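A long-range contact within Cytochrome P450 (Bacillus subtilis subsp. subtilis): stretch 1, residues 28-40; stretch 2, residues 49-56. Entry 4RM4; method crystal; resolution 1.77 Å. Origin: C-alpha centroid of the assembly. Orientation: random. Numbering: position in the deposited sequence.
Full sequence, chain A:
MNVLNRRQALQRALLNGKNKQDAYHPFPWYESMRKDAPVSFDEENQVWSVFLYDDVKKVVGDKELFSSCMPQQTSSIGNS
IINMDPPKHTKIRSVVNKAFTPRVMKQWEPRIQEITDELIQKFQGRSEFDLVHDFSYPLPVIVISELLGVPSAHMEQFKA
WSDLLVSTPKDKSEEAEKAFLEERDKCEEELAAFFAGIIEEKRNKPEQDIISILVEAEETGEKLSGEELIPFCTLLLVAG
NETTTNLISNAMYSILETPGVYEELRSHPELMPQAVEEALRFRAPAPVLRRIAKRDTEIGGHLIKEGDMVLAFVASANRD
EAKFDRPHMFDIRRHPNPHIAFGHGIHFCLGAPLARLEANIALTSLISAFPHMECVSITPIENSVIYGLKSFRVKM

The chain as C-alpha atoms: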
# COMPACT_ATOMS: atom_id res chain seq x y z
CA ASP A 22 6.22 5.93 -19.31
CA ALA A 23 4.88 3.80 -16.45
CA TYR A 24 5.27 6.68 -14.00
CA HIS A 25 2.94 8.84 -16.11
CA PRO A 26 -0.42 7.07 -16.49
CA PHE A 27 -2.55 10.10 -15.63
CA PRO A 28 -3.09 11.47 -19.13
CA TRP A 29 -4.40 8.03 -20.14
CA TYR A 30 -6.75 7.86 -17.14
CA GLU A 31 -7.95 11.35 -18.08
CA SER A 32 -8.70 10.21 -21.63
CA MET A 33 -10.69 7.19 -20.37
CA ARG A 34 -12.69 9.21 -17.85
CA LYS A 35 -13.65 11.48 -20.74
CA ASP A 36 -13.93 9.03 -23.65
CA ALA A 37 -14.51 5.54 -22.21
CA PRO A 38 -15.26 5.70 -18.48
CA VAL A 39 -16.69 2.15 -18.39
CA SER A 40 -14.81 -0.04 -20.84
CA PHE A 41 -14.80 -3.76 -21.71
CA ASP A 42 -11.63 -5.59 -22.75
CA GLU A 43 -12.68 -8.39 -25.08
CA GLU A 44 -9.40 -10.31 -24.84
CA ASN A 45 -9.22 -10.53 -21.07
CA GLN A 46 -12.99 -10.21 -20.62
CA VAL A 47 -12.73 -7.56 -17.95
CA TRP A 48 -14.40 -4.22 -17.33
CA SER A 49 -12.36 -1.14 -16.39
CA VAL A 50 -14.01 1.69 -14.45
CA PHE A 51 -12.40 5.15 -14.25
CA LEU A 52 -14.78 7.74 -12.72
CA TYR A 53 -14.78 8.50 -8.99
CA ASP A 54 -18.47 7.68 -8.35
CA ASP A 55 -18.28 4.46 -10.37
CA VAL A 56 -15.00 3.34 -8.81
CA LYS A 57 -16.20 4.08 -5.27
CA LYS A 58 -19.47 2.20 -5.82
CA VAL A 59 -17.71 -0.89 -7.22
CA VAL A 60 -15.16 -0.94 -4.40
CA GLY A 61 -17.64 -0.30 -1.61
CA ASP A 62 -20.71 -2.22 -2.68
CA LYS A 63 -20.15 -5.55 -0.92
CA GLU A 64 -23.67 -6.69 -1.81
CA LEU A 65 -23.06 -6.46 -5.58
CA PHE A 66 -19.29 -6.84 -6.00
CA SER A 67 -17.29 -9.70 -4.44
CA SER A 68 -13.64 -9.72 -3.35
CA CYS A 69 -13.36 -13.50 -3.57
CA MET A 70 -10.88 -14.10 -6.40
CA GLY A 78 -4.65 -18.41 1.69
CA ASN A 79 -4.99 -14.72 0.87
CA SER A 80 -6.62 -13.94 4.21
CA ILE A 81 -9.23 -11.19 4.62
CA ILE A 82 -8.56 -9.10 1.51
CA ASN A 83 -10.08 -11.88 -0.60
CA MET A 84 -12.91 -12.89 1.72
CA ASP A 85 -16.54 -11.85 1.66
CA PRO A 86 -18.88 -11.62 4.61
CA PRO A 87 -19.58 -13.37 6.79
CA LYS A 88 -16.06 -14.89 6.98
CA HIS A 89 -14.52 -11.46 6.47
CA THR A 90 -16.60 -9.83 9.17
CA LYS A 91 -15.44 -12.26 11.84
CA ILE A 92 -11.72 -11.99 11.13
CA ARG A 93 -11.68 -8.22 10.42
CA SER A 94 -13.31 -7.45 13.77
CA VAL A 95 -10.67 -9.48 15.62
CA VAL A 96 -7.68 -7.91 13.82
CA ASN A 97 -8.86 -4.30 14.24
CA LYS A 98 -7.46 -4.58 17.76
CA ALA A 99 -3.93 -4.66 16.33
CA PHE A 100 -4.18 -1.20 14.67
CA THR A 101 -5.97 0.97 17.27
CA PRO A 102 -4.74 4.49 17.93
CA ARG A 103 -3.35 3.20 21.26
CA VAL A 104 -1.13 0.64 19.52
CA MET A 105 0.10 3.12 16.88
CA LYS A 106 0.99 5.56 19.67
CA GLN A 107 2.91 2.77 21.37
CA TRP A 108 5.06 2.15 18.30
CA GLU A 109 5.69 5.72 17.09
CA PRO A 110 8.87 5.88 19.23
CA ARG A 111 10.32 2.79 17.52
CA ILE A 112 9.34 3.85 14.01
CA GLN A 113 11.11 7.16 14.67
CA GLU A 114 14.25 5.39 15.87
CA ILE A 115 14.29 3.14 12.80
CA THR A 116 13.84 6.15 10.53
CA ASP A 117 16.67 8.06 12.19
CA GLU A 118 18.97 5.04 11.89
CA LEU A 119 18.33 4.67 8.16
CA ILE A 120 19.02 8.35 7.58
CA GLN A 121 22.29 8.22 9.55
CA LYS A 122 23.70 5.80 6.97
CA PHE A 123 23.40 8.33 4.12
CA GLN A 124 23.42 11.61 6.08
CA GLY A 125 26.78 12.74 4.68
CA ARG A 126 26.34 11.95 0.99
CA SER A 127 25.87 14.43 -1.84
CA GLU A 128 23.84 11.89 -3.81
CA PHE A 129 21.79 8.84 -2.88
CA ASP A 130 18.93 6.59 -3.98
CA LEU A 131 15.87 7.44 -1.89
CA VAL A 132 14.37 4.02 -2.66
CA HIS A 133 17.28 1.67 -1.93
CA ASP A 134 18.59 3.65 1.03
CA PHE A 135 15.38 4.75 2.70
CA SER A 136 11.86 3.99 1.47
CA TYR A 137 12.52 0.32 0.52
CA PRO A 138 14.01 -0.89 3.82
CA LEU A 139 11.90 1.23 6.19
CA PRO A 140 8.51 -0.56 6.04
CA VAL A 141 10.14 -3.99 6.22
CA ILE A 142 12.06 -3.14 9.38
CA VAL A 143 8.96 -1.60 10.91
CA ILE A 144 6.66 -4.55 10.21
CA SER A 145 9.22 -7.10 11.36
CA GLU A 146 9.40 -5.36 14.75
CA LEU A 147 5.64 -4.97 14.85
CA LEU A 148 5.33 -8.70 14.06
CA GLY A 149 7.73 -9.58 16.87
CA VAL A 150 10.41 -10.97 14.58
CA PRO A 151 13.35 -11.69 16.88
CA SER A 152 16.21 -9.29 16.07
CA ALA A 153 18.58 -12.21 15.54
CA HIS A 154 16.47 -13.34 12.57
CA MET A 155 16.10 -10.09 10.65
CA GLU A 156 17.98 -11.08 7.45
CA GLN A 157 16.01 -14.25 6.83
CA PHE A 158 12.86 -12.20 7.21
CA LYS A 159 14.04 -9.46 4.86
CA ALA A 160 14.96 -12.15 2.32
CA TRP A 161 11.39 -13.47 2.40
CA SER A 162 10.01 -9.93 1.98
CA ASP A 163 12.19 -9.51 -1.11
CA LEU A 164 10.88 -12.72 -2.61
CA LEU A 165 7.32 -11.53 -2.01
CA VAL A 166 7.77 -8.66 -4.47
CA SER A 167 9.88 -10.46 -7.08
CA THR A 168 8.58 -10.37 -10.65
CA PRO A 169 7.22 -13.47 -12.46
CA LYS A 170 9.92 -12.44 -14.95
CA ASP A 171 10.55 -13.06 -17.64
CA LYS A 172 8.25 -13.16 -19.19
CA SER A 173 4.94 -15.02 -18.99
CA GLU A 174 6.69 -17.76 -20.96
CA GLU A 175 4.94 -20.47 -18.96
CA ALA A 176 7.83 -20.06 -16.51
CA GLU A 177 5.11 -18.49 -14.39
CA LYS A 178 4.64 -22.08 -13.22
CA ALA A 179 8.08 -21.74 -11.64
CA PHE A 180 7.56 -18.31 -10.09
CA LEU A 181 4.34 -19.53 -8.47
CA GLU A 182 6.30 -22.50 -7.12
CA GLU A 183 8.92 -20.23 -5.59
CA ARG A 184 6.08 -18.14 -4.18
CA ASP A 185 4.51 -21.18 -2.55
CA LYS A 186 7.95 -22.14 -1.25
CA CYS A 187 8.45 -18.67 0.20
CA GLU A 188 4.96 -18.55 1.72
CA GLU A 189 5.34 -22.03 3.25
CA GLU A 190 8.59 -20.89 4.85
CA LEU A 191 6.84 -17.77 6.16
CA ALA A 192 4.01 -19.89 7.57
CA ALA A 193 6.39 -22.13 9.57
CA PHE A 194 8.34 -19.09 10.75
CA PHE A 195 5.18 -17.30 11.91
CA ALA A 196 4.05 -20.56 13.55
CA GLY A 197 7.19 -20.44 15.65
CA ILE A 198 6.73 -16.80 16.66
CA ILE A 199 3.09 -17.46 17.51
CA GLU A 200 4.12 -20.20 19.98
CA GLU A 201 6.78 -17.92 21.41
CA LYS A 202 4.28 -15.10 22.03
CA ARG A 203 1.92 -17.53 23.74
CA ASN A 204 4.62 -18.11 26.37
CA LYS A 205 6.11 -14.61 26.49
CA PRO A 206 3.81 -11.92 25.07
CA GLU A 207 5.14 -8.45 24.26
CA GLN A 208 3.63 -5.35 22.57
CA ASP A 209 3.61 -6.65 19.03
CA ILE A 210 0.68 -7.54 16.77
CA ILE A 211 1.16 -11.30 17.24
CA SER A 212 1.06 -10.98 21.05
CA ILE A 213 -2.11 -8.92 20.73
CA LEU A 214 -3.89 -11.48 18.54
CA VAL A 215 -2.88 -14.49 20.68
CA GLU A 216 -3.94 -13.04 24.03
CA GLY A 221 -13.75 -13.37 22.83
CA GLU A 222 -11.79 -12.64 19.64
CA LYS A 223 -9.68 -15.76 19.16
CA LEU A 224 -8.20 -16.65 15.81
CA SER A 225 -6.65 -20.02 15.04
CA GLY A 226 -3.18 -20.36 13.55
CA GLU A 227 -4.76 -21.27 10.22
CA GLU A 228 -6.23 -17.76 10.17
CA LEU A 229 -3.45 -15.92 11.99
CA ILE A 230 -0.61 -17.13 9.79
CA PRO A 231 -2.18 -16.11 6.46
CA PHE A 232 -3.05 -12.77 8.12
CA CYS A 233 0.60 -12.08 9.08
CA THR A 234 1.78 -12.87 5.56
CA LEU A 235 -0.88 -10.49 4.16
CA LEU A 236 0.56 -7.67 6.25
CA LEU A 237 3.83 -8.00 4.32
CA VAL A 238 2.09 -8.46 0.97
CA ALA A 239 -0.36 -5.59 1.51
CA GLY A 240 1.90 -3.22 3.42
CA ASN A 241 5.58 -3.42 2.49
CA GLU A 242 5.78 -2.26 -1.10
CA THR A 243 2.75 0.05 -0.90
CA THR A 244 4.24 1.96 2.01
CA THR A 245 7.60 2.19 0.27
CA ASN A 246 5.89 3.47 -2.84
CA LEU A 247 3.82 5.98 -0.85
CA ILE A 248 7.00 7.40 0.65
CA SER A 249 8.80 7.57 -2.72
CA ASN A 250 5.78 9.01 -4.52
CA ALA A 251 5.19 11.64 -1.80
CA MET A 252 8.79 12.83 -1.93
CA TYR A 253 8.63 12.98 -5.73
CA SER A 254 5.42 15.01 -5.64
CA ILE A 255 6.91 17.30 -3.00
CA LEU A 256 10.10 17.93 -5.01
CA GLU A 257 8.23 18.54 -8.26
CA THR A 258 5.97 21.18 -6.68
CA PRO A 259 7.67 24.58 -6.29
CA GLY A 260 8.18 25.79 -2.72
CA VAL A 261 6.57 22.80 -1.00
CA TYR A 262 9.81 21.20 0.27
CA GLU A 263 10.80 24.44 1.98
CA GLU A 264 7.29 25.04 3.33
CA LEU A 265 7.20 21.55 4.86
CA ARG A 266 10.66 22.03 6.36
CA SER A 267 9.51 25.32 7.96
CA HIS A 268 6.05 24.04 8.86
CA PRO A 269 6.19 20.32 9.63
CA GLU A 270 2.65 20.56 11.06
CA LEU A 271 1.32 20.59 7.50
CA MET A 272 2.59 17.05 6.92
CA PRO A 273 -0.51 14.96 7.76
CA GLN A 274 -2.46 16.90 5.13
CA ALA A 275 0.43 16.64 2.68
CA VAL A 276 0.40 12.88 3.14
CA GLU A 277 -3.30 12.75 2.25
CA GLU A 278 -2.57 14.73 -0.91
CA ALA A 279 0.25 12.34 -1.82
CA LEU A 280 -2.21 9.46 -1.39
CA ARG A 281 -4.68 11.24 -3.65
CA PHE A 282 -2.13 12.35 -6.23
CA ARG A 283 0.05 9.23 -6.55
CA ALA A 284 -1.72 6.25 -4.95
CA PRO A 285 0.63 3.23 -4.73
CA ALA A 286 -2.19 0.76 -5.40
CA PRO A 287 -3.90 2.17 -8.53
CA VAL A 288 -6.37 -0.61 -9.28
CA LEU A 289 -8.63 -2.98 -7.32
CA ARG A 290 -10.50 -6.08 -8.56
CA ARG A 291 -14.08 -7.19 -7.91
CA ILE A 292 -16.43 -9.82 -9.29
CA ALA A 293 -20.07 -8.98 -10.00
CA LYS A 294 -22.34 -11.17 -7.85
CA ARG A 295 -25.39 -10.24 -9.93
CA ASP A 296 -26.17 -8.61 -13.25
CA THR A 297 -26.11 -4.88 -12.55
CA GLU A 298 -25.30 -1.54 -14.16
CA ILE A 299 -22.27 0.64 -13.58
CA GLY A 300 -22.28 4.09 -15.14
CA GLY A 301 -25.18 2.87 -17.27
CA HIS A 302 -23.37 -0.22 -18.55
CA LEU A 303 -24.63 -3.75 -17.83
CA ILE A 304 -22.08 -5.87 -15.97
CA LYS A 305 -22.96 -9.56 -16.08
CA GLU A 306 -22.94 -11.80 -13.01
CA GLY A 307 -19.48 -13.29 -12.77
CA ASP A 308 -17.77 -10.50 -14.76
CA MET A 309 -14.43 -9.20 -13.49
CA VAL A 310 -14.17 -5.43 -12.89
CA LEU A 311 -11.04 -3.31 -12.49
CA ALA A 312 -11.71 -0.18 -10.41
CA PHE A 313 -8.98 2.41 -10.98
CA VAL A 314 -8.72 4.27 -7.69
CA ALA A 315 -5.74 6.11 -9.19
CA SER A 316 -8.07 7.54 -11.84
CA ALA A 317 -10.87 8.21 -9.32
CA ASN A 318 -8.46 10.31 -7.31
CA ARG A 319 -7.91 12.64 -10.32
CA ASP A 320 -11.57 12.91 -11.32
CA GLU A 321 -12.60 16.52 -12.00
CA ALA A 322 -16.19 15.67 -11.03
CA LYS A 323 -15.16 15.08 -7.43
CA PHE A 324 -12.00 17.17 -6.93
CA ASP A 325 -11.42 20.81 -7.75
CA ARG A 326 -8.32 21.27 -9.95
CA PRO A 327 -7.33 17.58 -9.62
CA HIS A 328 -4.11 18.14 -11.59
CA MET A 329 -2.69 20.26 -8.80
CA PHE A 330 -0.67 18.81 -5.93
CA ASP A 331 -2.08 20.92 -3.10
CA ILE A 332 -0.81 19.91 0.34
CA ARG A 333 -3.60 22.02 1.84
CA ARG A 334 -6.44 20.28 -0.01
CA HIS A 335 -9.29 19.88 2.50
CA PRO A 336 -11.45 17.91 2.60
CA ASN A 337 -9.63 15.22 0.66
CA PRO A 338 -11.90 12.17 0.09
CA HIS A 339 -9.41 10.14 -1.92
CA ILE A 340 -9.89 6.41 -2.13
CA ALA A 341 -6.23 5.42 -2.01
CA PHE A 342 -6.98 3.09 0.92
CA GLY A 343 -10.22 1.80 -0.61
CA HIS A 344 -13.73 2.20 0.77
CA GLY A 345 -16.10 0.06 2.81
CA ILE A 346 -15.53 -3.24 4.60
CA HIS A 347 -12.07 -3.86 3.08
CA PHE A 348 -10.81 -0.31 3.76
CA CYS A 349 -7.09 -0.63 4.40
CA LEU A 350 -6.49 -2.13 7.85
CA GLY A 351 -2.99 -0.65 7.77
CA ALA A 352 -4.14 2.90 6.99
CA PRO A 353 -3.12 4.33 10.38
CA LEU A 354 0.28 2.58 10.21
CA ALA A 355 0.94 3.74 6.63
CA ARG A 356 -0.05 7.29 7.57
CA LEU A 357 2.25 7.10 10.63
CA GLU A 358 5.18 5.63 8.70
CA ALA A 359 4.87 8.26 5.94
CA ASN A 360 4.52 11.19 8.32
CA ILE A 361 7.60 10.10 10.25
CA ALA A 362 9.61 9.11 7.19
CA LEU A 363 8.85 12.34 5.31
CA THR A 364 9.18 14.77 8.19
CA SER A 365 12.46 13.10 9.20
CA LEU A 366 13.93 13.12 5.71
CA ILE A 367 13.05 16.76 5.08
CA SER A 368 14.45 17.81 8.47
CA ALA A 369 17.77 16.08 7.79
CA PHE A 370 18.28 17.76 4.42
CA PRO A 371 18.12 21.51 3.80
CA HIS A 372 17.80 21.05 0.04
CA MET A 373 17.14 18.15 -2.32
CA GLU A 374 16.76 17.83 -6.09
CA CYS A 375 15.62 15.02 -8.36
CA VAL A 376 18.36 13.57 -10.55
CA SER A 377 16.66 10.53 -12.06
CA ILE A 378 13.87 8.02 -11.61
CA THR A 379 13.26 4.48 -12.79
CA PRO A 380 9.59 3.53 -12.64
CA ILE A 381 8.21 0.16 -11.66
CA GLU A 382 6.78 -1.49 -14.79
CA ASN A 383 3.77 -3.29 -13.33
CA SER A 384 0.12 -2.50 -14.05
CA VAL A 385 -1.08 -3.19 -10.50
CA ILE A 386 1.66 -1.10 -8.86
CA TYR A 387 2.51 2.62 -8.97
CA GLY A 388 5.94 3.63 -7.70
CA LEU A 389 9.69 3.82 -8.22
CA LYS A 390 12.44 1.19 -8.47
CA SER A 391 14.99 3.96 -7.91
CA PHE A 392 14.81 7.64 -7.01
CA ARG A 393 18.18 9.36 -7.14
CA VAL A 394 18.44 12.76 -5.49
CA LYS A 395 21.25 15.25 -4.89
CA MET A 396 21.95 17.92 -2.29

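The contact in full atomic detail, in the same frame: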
# COMPACT_ATOMS: atom_id res chain seq x y z
N PRO A 28 -2.44 11.10 -17.87
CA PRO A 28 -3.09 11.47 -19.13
C PRO A 28 -3.99 10.38 -19.70
O PRO A 28 -5.10 10.68 -20.18
CB PRO A 28 -1.90 11.77 -20.06
CG PRO A 28 -0.84 12.26 -19.13
CD PRO A 28 -0.99 11.39 -17.88
N TRP A 29 -3.56 9.12 -19.64
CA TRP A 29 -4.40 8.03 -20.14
C TRP A 29 -5.68 7.87 -19.33
O TRP A 29 -6.76 7.75 -19.90
CB TRP A 29 -3.64 6.71 -20.20
CG TRP A 29 -4.49 5.57 -20.69
CD1 TRP A 29 -5.01 5.40 -21.94
CD2 TRP A 29 -4.93 4.44 -19.92
NE1 TRP A 29 -5.75 4.24 -21.99
CE2 TRP A 29 -5.72 3.63 -20.76
CE3 TRP A 29 -4.73 4.03 -18.59
CZ2 TRP A 29 -6.30 2.44 -20.33
CZ3 TRP A 29 -5.32 2.86 -18.16
CH2 TRP A 29 -6.09 2.08 -19.03
N TYR A 30 -5.57 7.86 -18.00
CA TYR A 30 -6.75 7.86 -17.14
C TYR A 30 -7.69 9.00 -17.55
O TYR A 30 -8.90 8.81 -17.66
CB TYR A 30 -6.36 8.08 -15.67
CG TYR A 30 -5.53 6.98 -15.01
CD1 TYR A 30 -4.68 7.29 -13.95
CD2 TYR A 30 -5.63 5.66 -15.41
CE1 TYR A 30 -3.93 6.30 -13.32
CE2 TYR A 30 -4.89 4.67 -14.78
CZ TYR A 30 -4.04 5.00 -13.74
OH TYR A 30 -3.29 4.03 -13.11
N GLU A 31 -7.13 10.19 -17.74
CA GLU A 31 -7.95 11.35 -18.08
C GLU A 31 -8.71 11.13 -19.39
O GLU A 31 -9.88 11.50 -19.50
CB GLU A 31 -7.12 12.64 -18.16
CG GLU A 31 -7.96 13.87 -18.55
CD GLU A 31 -7.34 15.17 -18.10
OE1 GLU A 31 -6.15 15.17 -17.73
OE2 GLU A 31 -8.05 16.20 -18.12
N SER A 32 -8.05 10.50 -20.36
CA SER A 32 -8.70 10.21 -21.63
C SER A 32 -9.84 9.19 -21.47
O SER A 32 -10.89 9.34 -22.08
CB SER A 32 -7.68 9.76 -22.68
OG SER A 32 -7.29 8.42 -22.48
N MET A 33 -9.63 8.17 -20.63
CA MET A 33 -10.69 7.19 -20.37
C MET A 33 -11.87 7.78 -19.60
O MET A 33 -13.02 7.51 -19.92
CB MET A 33 -10.13 5.96 -19.63
CG MET A 33 -8.95 5.31 -20.34
SD MET A 33 -9.38 4.49 -21.89
CE MET A 33 -10.36 3.11 -21.27
N ARG A 34 -11.59 8.58 -18.58
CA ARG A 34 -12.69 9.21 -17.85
C ARG A 34 -13.59 9.99 -18.81
O ARG A 34 -14.83 9.98 -18.69
CB ARG A 34 -12.17 10.14 -16.76
CG ARG A 34 -11.56 9.41 -15.58
CD ARG A 34 -11.45 10.34 -14.39
NE ARG A 34 -10.66 11.55 -14.64
CZ ARG A 34 -9.33 11.59 -14.64
NH1 ARG A 34 -8.69 12.73 -14.86
NH2 ARG A 34 -8.63 10.49 -14.44
N LYS A 35 -12.94 10.64 -19.77
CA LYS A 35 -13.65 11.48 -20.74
C LYS A 35 -14.29 10.68 -21.87
O LYS A 35 -15.44 10.92 -22.23
CB LYS A 35 -12.69 12.53 -21.31
CG LYS A 35 -12.94 13.94 -20.79
CD LYS A 35 -14.22 14.52 -21.36
CE LYS A 35 -14.34 16.01 -21.08
NZ LYS A 35 -15.43 16.65 -21.89
N ASP A 36 -13.54 9.74 -22.43
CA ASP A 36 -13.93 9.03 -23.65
C ASP A 36 -14.51 7.63 -23.46
O ASP A 36 -15.32 7.19 -24.27
CB ASP A 36 -12.75 8.95 -24.61
CG ASP A 36 -12.32 10.30 -25.13
OD1 ASP A 36 -13.19 11.19 -25.24
OD2 ASP A 36 -11.12 10.47 -25.42
N ALA A 37 -14.07 6.92 -22.42
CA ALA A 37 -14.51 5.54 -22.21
C ALA A 37 -14.52 5.19 -20.72
O ALA A 37 -13.77 4.31 -20.29
CB ALA A 37 -13.61 4.55 -22.99
N PRO A 38 -15.37 5.87 -19.94
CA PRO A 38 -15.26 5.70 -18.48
C PRO A 38 -15.60 4.29 -17.98
O PRO A 38 -15.16 3.93 -16.89
CB PRO A 38 -16.26 6.73 -17.92
CG PRO A 38 -17.25 6.97 -19.06
CD PRO A 38 -16.43 6.82 -20.32
N VAL A 39 -16.40 3.54 -18.73
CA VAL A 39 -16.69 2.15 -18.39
C VAL A 39 -16.43 1.30 -19.63
O VAL A 39 -17.20 1.32 -20.57
CB VAL A 39 -18.14 1.96 -17.90
CG1 VAL A 39 -18.40 0.50 -17.59
CG2 VAL A 39 -18.40 2.82 -16.68
N SER A 40 -15.35 0.54 -19.61
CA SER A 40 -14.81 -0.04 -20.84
C SER A 40 -14.68 -1.56 -20.71
O SER A 40 -14.33 -2.04 -19.64
CB SER A 40 -13.43 0.58 -21.09
OG SER A 40 -12.81 0.03 -22.23
N SER A 49 -13.16 -2.14 -17.10
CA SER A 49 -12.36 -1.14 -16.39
C SER A 49 -13.22 0.09 -16.10
O SER A 49 -13.96 0.56 -16.96
CB SER A 49 -11.12 -0.77 -17.21
OG SER A 49 -10.21 -1.86 -17.23
N VAL A 50 -13.14 0.60 -14.88
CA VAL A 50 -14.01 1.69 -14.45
C VAL A 50 -13.11 2.83 -13.97
O VAL A 50 -12.19 2.59 -13.20
CB VAL A 50 -14.99 1.23 -13.35
CG1 VAL A 50 -15.70 2.41 -12.76
CG2 VAL A 50 -16.01 0.24 -13.94
N PHE A 51 -13.35 4.05 -14.45
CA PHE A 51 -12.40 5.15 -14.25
C PHE A 51 -12.91 6.39 -13.49
O PHE A 51 -12.10 7.19 -13.03
CB PHE A 51 -11.83 5.62 -15.61
CG PHE A 51 -10.98 4.58 -16.30
CD1 PHE A 51 -9.62 4.49 -16.03
CD2 PHE A 51 -11.54 3.69 -17.22
CE1 PHE A 51 -8.83 3.52 -16.66
CE2 PHE A 51 -10.75 2.73 -17.85
CZ PHE A 51 -9.40 2.64 -17.57
N LEU A 52 -14.23 6.56 -13.39
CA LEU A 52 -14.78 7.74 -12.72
C LEU A 52 -14.92 7.54 -11.22
O LEU A 52 -15.22 6.44 -10.76
CB LEU A 52 -16.16 8.12 -13.30
CG LEU A 52 -16.27 8.62 -14.74
CD1 LEU A 52 -17.72 8.86 -15.11
CD2 LEU A 52 -15.47 9.91 -14.93
N TYR A 53 -14.70 8.60 -10.46
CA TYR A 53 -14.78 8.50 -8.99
C TYR A 53 -16.07 7.83 -8.46
O TYR A 53 -16.01 6.90 -7.66
CB TYR A 53 -14.59 9.88 -8.36
CG TYR A 53 -14.58 9.88 -6.85
CD1 TYR A 53 -13.39 9.84 -6.14
CD2 TYR A 53 -15.78 9.93 -6.14
CE1 TYR A 53 -13.39 9.84 -4.74
CE2 TYR A 53 -15.79 9.91 -4.77
CZ TYR A 53 -14.60 9.87 -4.07
OH TYR A 53 -14.65 9.88 -2.69
N ASP A 54 -17.25 8.30 -8.87
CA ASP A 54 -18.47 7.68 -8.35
C ASP A 54 -18.59 6.19 -8.71
O ASP A 54 -19.00 5.36 -7.89
CB ASP A 54 -19.72 8.45 -8.80
CG ASP A 54 -19.79 9.85 -8.21
OD1 ASP A 54 -19.08 10.12 -7.22
OD2 ASP A 54 -20.56 10.68 -8.74
N ASP A 55 -18.21 5.84 -9.93
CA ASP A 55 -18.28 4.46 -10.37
C ASP A 55 -17.27 3.59 -9.61
O ASP A 55 -17.62 2.52 -9.09
CB ASP A 55 -18.06 4.36 -11.88
CG ASP A 55 -19.14 5.07 -12.67
OD1 ASP A 55 -20.23 5.26 -12.09
OD2 ASP A 55 -18.91 5.42 -13.85
N VAL A 56 -16.03 4.06 -9.55
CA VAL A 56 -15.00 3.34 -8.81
C VAL A 56 -15.40 3.13 -7.35
O VAL A 56 -15.26 2.04 -6.81
CB VAL A 56 -13.64 4.08 -8.85
CG1 VAL A 56 -12.68 3.48 -7.81
CG2 VAL A 56 -13.03 4.00 -10.24
O HOH W 1 -16.32 5.02 -14.52

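A polar backbone enters an apolar contact at a cost unless its donors and acceptors find partners, and the meeting of residues 28-40 with residues 49-56 in this cytochrome P450 shows how a short sheet, one water and a helix share that work. The first stretch runs as a helix to Asp 36, turns through Ala 37 and Pro 38, and enters a strand at Val 39. That helix meets its own backbone needs, as where Arg 34 N donates to Tyr 30 O at 2.9 Å, and Ser 32 OG donates to Trp 29 O at 2.7 Å. The second leaves a strand after Val 50 and passes through Phe 51 and Leu 52 into a helix.

The two strands are antiparallel. Ser 40 and Ser 49 form the hydrogen-bonded pair, satisfying each other's backbone in both directions: Ser 40 N donates to Ser 49 O at 3.0 Å, and Ser 49 N donates to Ser 40 O at 2.8 Å, both nearly straight. Val 39 and Val 50 are the neighbouring non-hydrogen-bonded pair, their CA atoms 4.8 Å apart. Here the close approaches are of the CA-H...O kind, from Val 39 CA to Ser 49 O and from Val 50 CA to Pro 38 O, each 3.5 Å. The two valine side chains share one face of the sheet, with Val 39 CG1 4.4 Å from Val 50 CG2, while the two serine side chains lie on the other.

Beyond the valines the register continues to Pro 38 and Phe 51, but with one bond in place of two. Proline has no amide hydrogen to give, but its carbonyl accepts from Phe 51 N at 3.0 Å, with a more bent N-H...O angle of 143°. The same oxygen, Pro 38 O, accepts from a water at 2.9 Å. That water also donates to Asp 55 OD2 at 2.7 Å and accepts from Leu 52 N at 2.8 Å. It thus serves the amide of the residue at the N-cap position and ties the carboxylate of the following helix to the turn of the other stretch.

Phe 51 has the largest area covered by the other stretch, 149 Å². Its ring lies against the helix, where Trp 29, Tyr 30 and Met 33 reach it together. Met 33 CB sits over one face, 3.6 Å from the Phe 51 ring centroid and only 10° off the normal, a CH-pi contact; farther along the side chain, Met 33 CE comes to 3.5 Å from Phe 51 CE2. The edge of Phe 51 points toward the face of Trp 29, the planes at 88°, and Tyr 30 CD2 lies near the ring plane, 4.0 Å from Phe 51 CE1.

Arg 34 packs through its aliphatic part: Arg 34 CG is 3.8 Å from Phe 51 CB, and Arg 34 CB is 3.8 Å from Leu 52 CD2. Its guanidinium nitrogens are hydrogen-bonded elsewhere in the structure, so the buried charge is not left without partners. Leu 52 also meets the proline ring, with Leu 52 CG 3.7 Å from Pro 38 CB.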